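Local coordinates for hypothetical multiheme protein (Ignicoccus hospitalis KIN4/I, PDB 4QO5) that binds eight c-type hemes as a membrane-associated multiheme cytochrome and probably serves in electron transfer, at residues Leu468-Glu471 / Ser472-Tyr476; Asn2-Leu6 / Gln7-Ala11. One frame throughout, in Å; residues are numbered along the deposited sequence.

Contact 1 of 2, residues Leu468-Glu471 / Ser472-Tyr476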
loop_
_atom_site.group_PDB
_atom_site.type_symbol
_atom_site.label_atom_id
_atom_site.label_comp_id
_atom_site.label_asym_id
_atom_site.label_seq_id
_atom_site.Cartn_x
_atom_site.Cartn_y
_atom_site.Cartn_z
ATOM N N LEU A 468 6.008 -19.013 13.007
ATOM C CA LEU A 468 5.618 -19.470 11.674
ATOM C C LEU A 468 4.228 -20.092 11.738
ATOM O O LEU A 468 3.391 -19.856 10.874
ATOM C CB LEU A 468 6.631 -20.475 11.126
ATOM C CG LEU A 468 8.019 -19.905 10.815
ATOM C CD1 LEU A 468 8.911 -20.998 10.235
ATOM C CD2 LEU A 468 7.906 -18.739 9.843
ATOM N N TRP A 469 3.977 -20.876 12.780
ATOM C CA TRP A 469 2.657 -21.453 12.970
ATOM C C TRP A 469 1.607 -20.351 13.150
ATOM O O TRP A 469 0.559 -20.380 12.509
ATOM C CB TRP A 469 2.679 -22.403 14.155
ATOM C CG TRP A 469 1.319 -22.774 14.690
ATOM C CD1 TRP A 469 0.369 -23.572 14.077
ATOM C CD2 TRP A 469 0.768 -22.385 15.949
ATOM N NE1 TRP A 469 -0.737 -23.681 14.895
ATOM C CE2 TRP A 469 -0.516 -22.966 16.046
ATOM C CE3 TRP A 469 1.237 -21.595 17.014
ATOM C CZ2 TRP A 469 -1.337 -22.791 17.169
ATOM C CZ3 TRP A 469 0.424 -21.423 18.123
ATOM C CH2 TRP A 469 -0.852 -22.023 18.191
ATOM N N VAL A 470 1.898 -19.375 14.007
ATOM C CA VAL A 470 0.996 -18.238 14.200
ATOM C C VAL A 470 0.607 -17.579 12.873
ATOM O O VAL A 470 -0.578 -17.359 12.610
ATOM C CB VAL A 470 1.576 -17.178 15.185
ATOM C CG1 VAL A 470 0.719 -15.915 15.178
ATOM C CG2 VAL A 470 1.658 -17.750 16.598
ATOM N N GLU A 471 1.598 -17.309 12.020
ATOM C CA GLU A 471 1.342 -16.635 10.753
ATOM C C GLU A 471 0.428 -17.442 9.834
ATOM O O GLU A 471 -0.342 -16.871 9.070
ATOM C CB GLU A 471 2.654 -16.289 10.045
ATOM C CG GLU A 471 3.495 -15.362 10.891
ATOM C CD GLU A 471 4.804 -14.966 10.248
ATOM O OE1 GLU A 471 5.026 -15.295 9.062
ATOM O OE2 GLU A 471 5.614 -14.319 10.946
ATOM N N SER A 472 0.508 -18.765 9.928
ATOM C CA SER A 472 -0.299 -19.622 9.068
ATOM C C SER A 472 -1.784 -19.304 9.245
ATOM O O SER A 472 -2.526 -19.234 8.262
ATOM C CB SER A 472 -0.003 -21.106 9.324
ATOM O OG SER A 472 -0.554 -21.562 10.552
ATOM N N TRP A 473 -2.215 -19.073 10.488
ATOM C CA TRP A 473 -3.588 -18.631 10.708
ATOM C C TRP A 473 -3.757 -17.115 10.772
ATOM O O TRP A 473 -4.587 -16.558 10.043
ATOM C CB TRP A 473 -4.261 -19.324 11.912
ATOM C CG TRP A 473 -3.428 -19.476 13.151
ATOM C CD1 TRP A 473 -2.548 -20.485 13.432
ATOM C CD2 TRP A 473 -3.443 -18.624 14.309
ATOM N NE1 TRP A 473 -1.993 -20.294 14.681
ATOM C CE2 TRP A 473 -2.529 -19.163 15.238
ATOM C CE3 TRP A 473 -4.129 -17.452 14.641
ATOM C CZ2 TRP A 473 -2.284 -18.572 16.480
ATOM C CZ3 TRP A 473 -3.880 -16.857 15.881
ATOM C CH2 TRP A 473 -2.965 -17.423 16.781
ATOM N N LEU A 474 -2.973 -16.446 11.625
ATOM C CA LEU A 474 -3.125 -15.011 11.842
ATOM C C LEU A 474 -2.918 -14.151 10.596
ATOM O O LEU A 474 -3.548 -13.095 10.450
ATOM C CB LEU A 474 -2.171 -14.534 12.955
ATOM C CG LEU A 474 -2.274 -13.084 13.404
ATOM C CD1 LEU A 474 -3.608 -12.843 14.090
ATOM C CD2 LEU A 474 -1.115 -12.741 14.343
ATOM N N PHE A 475 -2.020 -14.565 9.716
ATOM C CA PHE A 475 -1.782 -13.788 8.498
ATOM C C PHE A 475 -2.431 -14.444 7.277
ATOM O O PHE A 475 -3.270 -13.847 6.612
ATOM C CB PHE A 475 -0.283 -13.615 8.199
ATOM C CG PHE A 475 0.479 -12.800 9.220
ATOM C CD1 PHE A 475 -0.159 -12.184 10.277
ATOM C CD2 PHE A 475 1.858 -12.655 9.087
ATOM C CE1 PHE A 475 0.561 -11.434 11.199
ATOM C CE2 PHE A 475 2.582 -11.910 10.000
ATOM C CZ PHE A 475 1.928 -11.302 11.058
ATOM N N TYR A 476 -2.024 -15.667 6.981
ATOM C CA TYR A 476 -2.291 -16.233 5.648
ATOM C C TYR A 476 -3.719 -16.768 5.506
ATOM O O TYR A 476 -4.417 -16.420 4.550
ATOM C CB TYR A 476 -1.236 -17.287 5.286
ATOM C CG TYR A 476 0.172 -16.744 5.466
ATOM C CD1 TYR A 476 0.482 -15.437 5.102
ATOM C CD2 TYR A 476 1.175 -17.523 6.029
ATOM C CE1 TYR A 476 1.754 -14.924 5.282
ATOM C CE2 TYR A 476 2.460 -17.005 6.221
ATOM C CZ TYR A 476 2.738 -15.717 5.841
ATOM O OH TYR A 476 4.016 -15.216 6.018
#

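Contact 2 of 2, residues Asn2-Leu6 / Gln7-Ala11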
loop_
_atom_site.group_PDB
_atom_site.type_symbol
_atom_site.label_atom_id
_atom_site.label_comp_id
_atom_site.label_asym_id
_atom_site.label_seq_id
_atom_site.Cartn_x
_atom_site.Cartn_y
_atom_site.Cartn_z
ATOM N N ASN A 2 -11.022 28.397 -0.504
ATOM C CA ASN A 2 -11.266 27.376 0.527
ATOM C C ASN A 2 -10.847 27.837 1.931
ATOM O O ASN A 2 -11.150 27.174 2.914
ATOM C CB ASN A 2 -10.640 26.016 0.209
ATOM C CG ASN A 2 -11.348 25.300 -0.919
ATOM O OD1 ASN A 2 -12.500 25.594 -1.222
ATOM N ND2 ASN A 2 -10.659 24.356 -1.549
ATOM N N THR A 3 -10.150 28.966 2.020
ATOM C CA THR A 3 -9.812 29.516 3.333
ATOM C C THR A 3 -11.075 29.909 4.090
ATOM O O THR A 3 -11.911 30.652 3.573
ATOM C CB THR A 3 -8.912 30.749 3.214
ATOM O OG1 THR A 3 -7.635 30.348 2.714
ATOM C CG2 THR A 3 -8.731 31.413 4.577
ATOM N N VAL A 4 -11.208 29.405 5.310
ATOM C CA VAL A 4 -12.342 29.753 6.160
ATOM C C VAL A 4 -11.947 30.941 7.038
ATOM O O VAL A 4 -10.906 30.912 7.692
ATOM C CB VAL A 4 -12.780 28.546 7.033
ATOM C CG1 VAL A 4 -13.945 28.917 7.969
ATOM C CG2 VAL A 4 -13.165 27.363 6.143
ATOM N N ASN A 5 -12.743 32.004 7.007
ATOM C CA ASN A 5 -12.577 33.090 7.973
ATOM C C ASN A 5 -13.264 32.668 9.275
ATOM O O ASN A 5 -14.493 32.716 9.383
ATOM C CB ASN A 5 -13.174 34.389 7.432
ATOM C CG ASN A 5 -12.976 35.570 8.373
ATOM O OD1 ASN A 5 -13.038 35.436 9.599
ATOM N ND2 ASN A 5 -12.735 36.738 7.795
ATOM N N LEU A 6 -12.468 32.243 10.253
ATOM C CA LEU A 6 -13.009 31.624 11.459
ATOM C C LEU A 6 -13.874 32.566 12.291
ATOM O O LEU A 6 -14.899 32.155 12.845
ATOM C CB LEU A 6 -11.892 31.017 12.308
ATOM C CG LEU A 6 -11.104 29.916 11.597
ATOM C CD1 LEU A 6 -9.983 29.402 12.468
ATOM C CD2 LEU A 6 -12.052 28.777 11.228
ATOM N N GLN A 7 -13.466 33.826 12.377
ATOM C CA GLN A 7 -14.212 34.799 13.165
ATOM C C GLN A 7 -15.581 35.058 12.545
ATOM O O GLN A 7 -16.593 35.123 13.252
ATOM C CB GLN A 7 -13.414 36.098 13.311
ATOM C CG GLN A 7 -12.310 35.994 14.346
ATOM C CD GLN A 7 -11.299 37.115 14.250
ATOM O OE1 GLN A 7 -10.764 37.391 13.177
ATOM N NE2 GLN A 7 -11.036 37.773 15.376
ATOM N N GLU A 8 -15.612 35.176 11.221
ATOM C CA GLU A 8 -16.865 35.416 10.529
ATOM C C GLU A 8 -17.770 34.181 10.617
ATOM O O GLU A 8 -18.985 34.305 10.755
ATOM C CB GLU A 8 -16.625 35.821 9.071
ATOM C CG GLU A 8 -17.809 35.552 8.165
ATOM C CD GLU A 8 -18.163 36.746 7.300
ATOM O OE1 GLU A 8 -17.299 37.189 6.508
ATOM O OE2 GLU A 8 -19.302 37.251 7.427
ATOM N N ALA A 9 -17.170 32.994 10.562
ATOM C CA ALA A 9 -17.939 31.758 10.624
ATOM C C ALA A 9 -18.564 31.585 12.005
ATOM O O ALA A 9 -19.706 31.138 12.127
ATOM C CB ALA A 9 -17.062 30.558 10.273
ATOM N N VAL A 10 -17.818 31.930 13.047
ATOM C CA VAL A 10 -18.368 31.866 14.403
ATOM C C VAL A 10 -19.516 32.864 14.604
ATOM O O VAL A 10 -20.548 32.536 15.211
ATOM C CB VAL A 10 -17.274 32.052 15.467
ATOM C CG1 VAL A 10 -17.894 32.320 16.846
ATOM C CG2 VAL A 10 -16.390 30.809 15.513
ATOM N N ALA A 11 -19.342 34.070 14.067
ATOM C CA ALA A 11 -20.340 35.132 14.199
ATOM C C ALA A 11 -21.659 34.805 13.493
ATOM O O ALA A 11 -22.716 35.302 13.884
ATOM C CB ALA A 11 -19.783 36.446 13.676
HETATM O O HOH W 1 -10.983 35.169 11.486
#

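Contact 1 of 2, residues Leu468-Glu471 / Ser472-Tyr476
The indole of Trp473 turns its edge to the face of Trp469: Trp473 NE1 stands over the middle of that ring, 3.3 Å from CE2 of Trp469, and the planes of the two five-membered rings meet at 71°, a T-shaped pair. One face of the Trp473 ring lies on the preceding turn, receiving Val470 CA in a CH-pi contact 4.0 Å from the centroid of its five-membered ring, with Val470 O over the same ring nearer the rim. Trp473 gets there because CG sits between backbone N and carbonyl carbon (chi1 43°). Replacing the Trp469 indole with an alanine is likely to leave the Trp473 edge without its aromatic partner and Thr438 OG1 without its indole N-H. Ser472 OG donates to Trp469 O at 2.5 Å, in the carbonyl plane on a lone pair, and also bonds Thr437. Glu471 CG lies 3.6 Å from Phe475 CD2, and the chain, extended beyond CG, carries OE2 to a salt bridge with Lys503 NZ and a hydrogen bond with Tyr499 OH, both of the second subunit. Glu471 O accepts from Phe475 N and Tyr476 N, each at 2.9 Å; the latter i+5 bond marks a pi-type turn within alpha-helix 464-485.

Contact 2 of 2, residues Asn2-Leu6 / Gln7-Ala11
Asn5 O accepts from Ala9 N at 2.9 Å and Leu6 O from Val10 N at 2.9 Å, two i+4 backbone bonds that open helix 6-11, with Asn5 as its N-cap. The capping bond runs from Glu8 N to Asn5 OD1, 3.1 Å long and nearly straight at 166° about the hydrogen, although the donor stands well above the plane of the side-chain amide. With CG of Asn5 opposite the backbone N (chi1 -178°), the amide folds back over the first turn and satisfies an N-H that has no earlier helical carbonyl to bond. Its CG also rests 3.7 Å from CB of Glu8, and the amide and the Glu8 carboxylate are turned 76° against each other. Ahead of the cap, Val4 CG1 reaches CB of Ala9 at 4.2 Å, a light apolar touch between the incoming chain and the helix. Leu6 turns from this turn to pack on Pro32, Ala36 and Leu39 of helix 32-39, whereas Thr3 OG1 bonds Asn267 and Asp278 of the second subunit. One water bridges the cap residue and Gln7: it accepts from Gln7 N and donates both to Asn5 OD1 and, at 2.8 Å, to Gln7 OE1.

In the fold
From the N terminus, contact 2 comes first: residues 2-6 run directly into 7-11, so it closes no loop beyond the first turn of helix 6-11, whose Leu6 and Val10 pack on helices 32-39 and 18-30. The chain then passes through the heme-binding body before contact 1, which joins successive turns inside helix 464-485, touching both helix 413-447 and helix 498-520. The contacts are in series, neither nesting nor crossing. The centres of contacts 1 and 2 lie about 52 Å apart, on opposite sides of the chain's centre. The nearest atoms of contacts 1 and 2 are about 40 Å apart. Contact 1 is buried and contact 2 superficial, yet the second subunit meets both.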